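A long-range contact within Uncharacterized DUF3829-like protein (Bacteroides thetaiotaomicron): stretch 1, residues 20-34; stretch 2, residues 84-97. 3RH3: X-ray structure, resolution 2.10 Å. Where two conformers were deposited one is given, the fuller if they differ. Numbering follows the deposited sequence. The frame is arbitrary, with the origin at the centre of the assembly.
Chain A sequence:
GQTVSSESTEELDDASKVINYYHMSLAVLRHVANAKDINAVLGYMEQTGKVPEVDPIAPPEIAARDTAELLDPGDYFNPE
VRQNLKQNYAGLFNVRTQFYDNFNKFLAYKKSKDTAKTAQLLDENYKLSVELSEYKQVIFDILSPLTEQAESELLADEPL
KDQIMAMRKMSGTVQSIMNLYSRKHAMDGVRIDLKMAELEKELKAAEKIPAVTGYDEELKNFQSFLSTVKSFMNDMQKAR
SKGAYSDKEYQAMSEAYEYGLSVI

Stretch 1 20-34: NYYHMSLAVLRHVAN
Stretch 2 (84-97) NLKQNYAGLFNVRT

Two helical segments of one chain, at least 59 residues apart in sequence wherever they touch, pack side by side and run in nearly the same direction. Residues 20-32 form the end of a helix that begins earlier in the chain; residues 84-97 are helical throughout and belong to a longer helix. The axes are inclined by 17° (signed crossing angle 17°) and approach no closer than 12.2 Å, so side chains must span the gap; together they bury 474 Å². The nearest CA atoms across the pair are those of Ala33 and Arg96, 7.7 Å apart. Both backbones hold i to i+4 hydrogen bonds, except that near the end of the first helix His31 N makes only weak ones, to Ala27 O at 3.3 Å and Val28 O at 3.0 Å, and Ala33 (phi/psi -122/41) is the first residue to leave the first helix.

Tyr89 covers the most surface, 85 Å². Its CA-CB bond points toward the first helix, with chi1 at -93°, between wells, and chi2 at -63°. The long ring carries its hydroxyl to Ser25 (chi1 m), where Tyr89 OH and Ser25 OG form a 2.7 Å hydrogen bond in which either may be the donor. Ser25 supplies a polar partner for the hydroxyl of the buried Tyr89. Along the same ring, Leu29 CD2 lies 3.7 Å from Tyr89 CE1, while Tyr21 OH lies 3.4 Å from Tyr89 CE2. Tyr21 (chi1 t, chi2 85°) starts sideways, but its ring end comes nearer, and its CE2 meets Leu85 CD1 at 3.9 Å; Leu85 is m,t.

Val32, covering 75 Å², anchors the other end. Its CA-CB bond points toward the second helix, and with chi1 at -52° (m) its CG2 sits 3.9 Å from Leu92 CD2 and 3.8 Å from Phe93 CE1. The branched, apolar side chain packs against both Leu92 and Phe93, its CG2 making the closest approach to each. Phe93 (chi1 m, chi2 -65°) leaves its backbone sideways, and its ring end reaches back so that CZ lies 4.2 Å from Val28 CG1, at the ring edge; Val28 is t. Leu92 (chi1 t, chi2 127°, off-rotamer) directs CD1 to Leu29 CD2 at 3.8 Å and to Ala33 CB at 4.2 Å; Leu29 is m,t.

Arg96 is extended, with chi1 to chi3 all t and chi4 at -94°. Its NE donates a hydrogen bond to Val32 O at 2.8 Å (N-H...O angle 139°), using a carbonyl at the helix terminus, while one guanidinium face covers Val32 CB, 3.6 Å from Arg96 NE.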

# COMPACT_ATOMS: atom_id res chain seq x y z
N ASN A 20 -10.20 13.52 -0.70
CA ASN A 20 -10.95 12.97 0.43
C ASN A 20 -11.28 11.48 0.20
O ASN A 20 -11.21 10.69 1.13
CB ASN A 20 -12.22 13.76 0.71
CG ASN A 20 -13.15 13.04 1.65
OD1 ASN A 20 -12.74 12.59 2.74
ND2 ASN A 20 -14.38 12.79 1.23
N TYR A 21 -11.64 11.10 -1.05
CA TYR A 21 -11.93 9.71 -1.34
C TYR A 21 -10.67 8.86 -1.10
O TYR A 21 -10.76 7.79 -0.47
CB TYR A 21 -12.43 9.52 -2.79
CG TYR A 21 -12.86 8.09 -3.03
CD1 TYR A 21 -14.14 7.66 -2.70
CD2 TYR A 21 -11.94 7.13 -3.46
CE1 TYR A 21 -14.53 6.34 -2.90
CE2 TYR A 21 -12.32 5.80 -3.63
CZ TYR A 21 -13.61 5.41 -3.35
OH TYR A 21 -14.00 4.11 -3.53
N TYR A 22 -9.50 9.33 -1.59
CA TYR A 22 -8.22 8.65 -1.37
C TYR A 22 -7.93 8.49 0.14
O TYR A 22 -7.54 7.41 0.56
CB TYR A 22 -7.05 9.40 -2.06
CG TYR A 22 -5.68 8.91 -1.62
CD1 TYR A 22 -5.17 7.70 -2.09
CD2 TYR A 22 -4.91 9.64 -0.72
CE1 TYR A 22 -3.92 7.24 -1.68
CE2 TYR A 22 -3.66 9.18 -0.29
CZ TYR A 22 -3.16 7.98 -0.79
OH TYR A 22 -1.95 7.51 -0.37
N HIS A 23 -8.13 9.55 0.94
CA HIS A 23 -7.89 9.50 2.38
C HIS A 23 -8.79 8.47 3.08
O HIS A 23 -8.30 7.73 3.94
CB HIS A 23 -8.06 10.88 3.02
CG HIS A 23 -6.91 11.79 2.71
ND1 HIS A 23 -7.04 13.16 2.77
CD2 HIS A 23 -5.63 11.49 2.34
CE1 HIS A 23 -5.85 13.65 2.45
NE2 HIS A 23 -4.98 12.69 2.15
N MSE A 24 -10.07 8.39 2.65
CA MSE A 24 -11.04 7.45 3.20
C MSE A 24 -10.65 6.02 2.83
O MSE A 24 -10.77 5.13 3.66
CB MSE A 24 -12.46 7.77 2.74
CG MSE A 24 -13.04 9.00 3.43
SE MSE A 24 -14.80 9.53 2.75
CE MSE A 24 -15.88 8.09 3.49
N SER A 25 -10.16 5.83 1.59
CA SER A 25 -9.71 4.54 1.06
C SER A 25 -8.51 4.06 1.84
O SER A 25 -8.49 2.93 2.29
CB SER A 25 -9.34 4.66 -0.42
OG SER A 25 -10.53 4.74 -1.19
N LEU A 26 -7.52 4.94 2.01
CA LEU A 26 -6.30 4.68 2.77
C LEU A 26 -6.68 4.27 4.21
O LEU A 26 -6.16 3.26 4.69
CB LEU A 26 -5.43 5.95 2.74
CG LEU A 26 -4.05 5.89 3.35
CD1 LEU A 26 -3.08 5.15 2.44
CD2 LEU A 26 -3.52 7.31 3.61
N ALA A 27 -7.64 4.98 4.87
CA ALA A 27 -8.08 4.66 6.23
C ALA A 27 -8.78 3.30 6.31
O ALA A 27 -8.49 2.54 7.22
CB ALA A 27 -9.02 5.75 6.76
N VAL A 28 -9.70 3.00 5.38
CA VAL A 28 -10.44 1.73 5.38
C VAL A 28 -9.48 0.54 5.07
O VAL A 28 -9.49 -0.46 5.77
CB VAL A 28 -11.66 1.77 4.43
CG1 VAL A 28 -12.25 0.38 4.20
CG2 VAL A 28 -12.73 2.72 4.96
N LEU A 29 -8.66 0.69 4.03
CA LEU A 29 -7.70 -0.34 3.61
C LEU A 29 -6.65 -0.63 4.68
O LEU A 29 -6.29 -1.79 4.84
CB LEU A 29 -7.02 0.05 2.29
CG LEU A 29 -7.97 0.02 1.08
CD1 LEU A 29 -7.26 0.37 -0.19
CD2 LEU A 29 -8.70 -1.31 0.97
N ARG A 30 -6.22 0.40 5.45
CA ARG A 30 -5.26 0.21 6.55
C ARG A 30 -5.92 -0.56 7.70
O ARG A 30 -5.23 -1.26 8.43
CB ARG A 30 -4.70 1.56 7.05
N HIS A 31 -7.26 -0.48 7.83
CA HIS A 31 -7.98 -1.17 8.90
C HIS A 31 -8.40 -2.60 8.53
O HIS A 31 -8.31 -3.47 9.39
CB HIS A 31 -9.22 -0.36 9.32
CG HIS A 31 -9.90 -0.87 10.56
ND1 HIS A 31 -11.16 -1.46 10.51
CD2 HIS A 31 -9.48 -0.84 11.85
CE1 HIS A 31 -11.46 -1.77 11.76
NE2 HIS A 31 -10.48 -1.42 12.61
N VAL A 32 -8.86 -2.83 7.28
CA VAL A 32 -9.39 -4.15 6.90
C VAL A 32 -8.38 -5.04 6.14
O VAL A 32 -8.52 -6.26 6.16
CB VAL A 32 -10.72 -4.03 6.09
CG1 VAL A 32 -11.74 -3.17 6.82
CG2 VAL A 32 -10.49 -3.51 4.67
N ALA A 33 -7.39 -4.46 5.46
CA ALA A 33 -6.43 -5.24 4.67
C ALA A 33 -5.02 -4.98 5.13
O ALA A 33 -4.12 -4.87 4.30
CB ALA A 33 -6.58 -4.91 3.19
N ASN A 34 -4.82 -4.89 6.45
CA ASN A 34 -3.50 -4.66 7.02
C ASN A 34 -2.70 -5.97 6.98
O ASN A 34 -3.16 -6.99 7.52
CB ASN A 34 -3.62 -4.09 8.43
CG ASN A 34 -2.31 -3.91 9.14
OD1 ASN A 34 -2.01 -4.60 10.11
ND2 ASN A 34 -1.49 -3.00 8.66
N ASN A 84 -14.46 0.13 -11.59
CA ASN A 84 -13.21 -0.52 -11.17
C ASN A 84 -13.04 -0.48 -9.66
O ASN A 84 -12.68 -1.49 -9.06
CB ASN A 84 -11.98 0.12 -11.84
CG ASN A 84 -11.90 -0.10 -13.31
OD1 ASN A 84 -12.52 -1.01 -13.85
ND2 ASN A 84 -11.16 0.73 -14.01
N LEU A 85 -13.34 0.66 -9.05
CA LEU A 85 -13.22 0.78 -7.61
C LEU A 85 -14.22 -0.15 -6.90
O LEU A 85 -13.85 -0.85 -5.95
CB LEU A 85 -13.41 2.24 -7.17
CG LEU A 85 -12.22 3.19 -7.43
CD1 LEU A 85 -12.64 4.64 -7.29
CD2 LEU A 85 -11.03 2.87 -6.50
N LYS A 86 -15.48 -0.17 -7.39
CA LYS A 86 -16.56 -0.96 -6.82
C LYS A 86 -16.26 -2.47 -6.92
O LYS A 86 -16.53 -3.21 -5.99
CB LYS A 86 -17.89 -0.60 -7.51
CG LYS A 86 -19.13 -1.20 -6.85
CD LYS A 86 -20.40 -0.77 -7.55
CE LYS A 86 -21.58 -1.63 -7.16
NZ LYS A 86 -21.63 -2.87 -7.98
N GLN A 87 -15.74 -2.91 -8.06
CA GLN A 87 -15.44 -4.32 -8.31
C GLN A 87 -14.25 -4.78 -7.45
O GLN A 87 -14.28 -5.89 -6.90
CB GLN A 87 -15.12 -4.49 -9.79
CG GLN A 87 -15.05 -5.92 -10.29
CD GLN A 87 -14.63 -5.91 -11.74
OE1 GLN A 87 -15.29 -5.32 -12.60
NE2 GLN A 87 -13.50 -6.53 -12.02
N ASN A 88 -13.24 -3.93 -7.32
CA ASN A 88 -12.05 -4.27 -6.55
C ASN A 88 -12.32 -4.25 -5.04
O ASN A 88 -11.80 -5.11 -4.33
CB ASN A 88 -10.88 -3.39 -6.94
CG ASN A 88 -10.28 -3.93 -8.20
OD1 ASN A 88 -9.58 -4.95 -8.19
ND2 ASN A 88 -10.65 -3.36 -9.35
N TYR A 89 -13.16 -3.33 -4.57
CA TYR A 89 -13.56 -3.30 -3.16
C TYR A 89 -14.45 -4.49 -2.85
O TYR A 89 -14.36 -5.03 -1.76
CB TYR A 89 -14.29 -2.00 -2.82
CG TYR A 89 -13.38 -0.93 -2.28
CD1 TYR A 89 -12.68 -1.11 -1.09
CD2 TYR A 89 -13.25 0.30 -2.93
CE1 TYR A 89 -11.87 -0.10 -0.57
CE2 TYR A 89 -12.42 1.30 -2.44
CZ TYR A 89 -11.75 1.09 -1.25
OH TYR A 89 -10.96 2.08 -0.73
N ALA A 90 -15.31 -4.91 -3.81
CA ALA A 90 -16.16 -6.07 -3.61
C ALA A 90 -15.28 -7.32 -3.51
O ALA A 90 -15.46 -8.11 -2.60
CB ALA A 90 -17.17 -6.20 -4.75
N GLY A 91 -14.31 -7.43 -4.41
CA GLY A 91 -13.38 -8.55 -4.41
C GLY A 91 -12.60 -8.56 -3.11
O GLY A 91 -12.55 -9.59 -2.42
N LEU A 92 -12.05 -7.40 -2.73
CA LEU A 92 -11.30 -7.30 -1.49
C LEU A 92 -12.10 -7.87 -0.29
O LEU A 92 -11.61 -8.80 0.35
CB LEU A 92 -10.88 -5.85 -1.24
CG LEU A 92 -9.99 -5.64 -0.02
CD1 LEU A 92 -8.75 -4.88 -0.39
CD2 LEU A 92 -10.76 -4.95 1.09
N PHE A 93 -13.32 -7.35 -0.02
CA PHE A 93 -14.17 -7.78 1.11
C PHE A 93 -14.58 -9.25 1.02
O PHE A 93 -14.66 -9.91 2.06
CB PHE A 93 -15.39 -6.87 1.27
CG PHE A 93 -15.02 -5.49 1.78
CD1 PHE A 93 -14.48 -5.32 3.05
CD2 PHE A 93 -15.21 -4.36 0.98
CE1 PHE A 93 -14.11 -4.04 3.50
CE2 PHE A 93 -14.84 -3.09 1.44
CZ PHE A 93 -14.29 -2.94 2.69
N ASN A 94 -14.80 -9.77 -0.21
CA ASN A 94 -15.16 -11.17 -0.45
C ASN A 94 -13.99 -12.09 -0.04
O ASN A 94 -14.19 -13.05 0.72
CB ASN A 94 -15.55 -11.36 -1.93
CG ASN A 94 -15.62 -12.78 -2.47
OD1 ASN A 94 -15.07 -13.08 -3.53
ND2 ASN A 94 -16.34 -13.66 -1.78
N VAL A 95 -12.77 -11.80 -0.52
CA VAL A 95 -11.61 -12.64 -0.19
C VAL A 95 -11.26 -12.47 1.32
O VAL A 95 -10.86 -13.45 1.94
CB VAL A 95 -10.38 -12.50 -1.13
CG1 VAL A 95 -10.75 -12.82 -2.58
CG2 VAL A 95 -9.73 -11.13 -1.03
N ARG A 96 -11.51 -11.28 1.92
CA ARG A 96 -11.26 -11.06 3.35
C ARG A 96 -12.19 -11.93 4.20
O ARG A 96 -11.73 -12.53 5.17
CB ARG A 96 -11.44 -9.59 3.72
CG ARG A 96 -11.08 -9.29 5.16
CD ARG A 96 -11.30 -7.84 5.47
NE ARG A 96 -10.88 -7.53 6.83
CZ ARG A 96 -11.69 -7.53 7.88
NH1 ARG A 96 -12.98 -7.81 7.73
NH2 ARG A 96 -11.23 -7.23 9.09
N THR A 97 -13.48 -12.00 3.83
CA THR A 97 -14.48 -12.80 4.53
C THR A 97 -14.10 -14.28 4.44
O THR A 97 -14.11 -14.94 5.48
CB THR A 97 -15.89 -12.52 3.98
OG1 THR A 97 -16.17 -11.13 4.17
CG2 THR A 97 -16.96 -13.34 4.67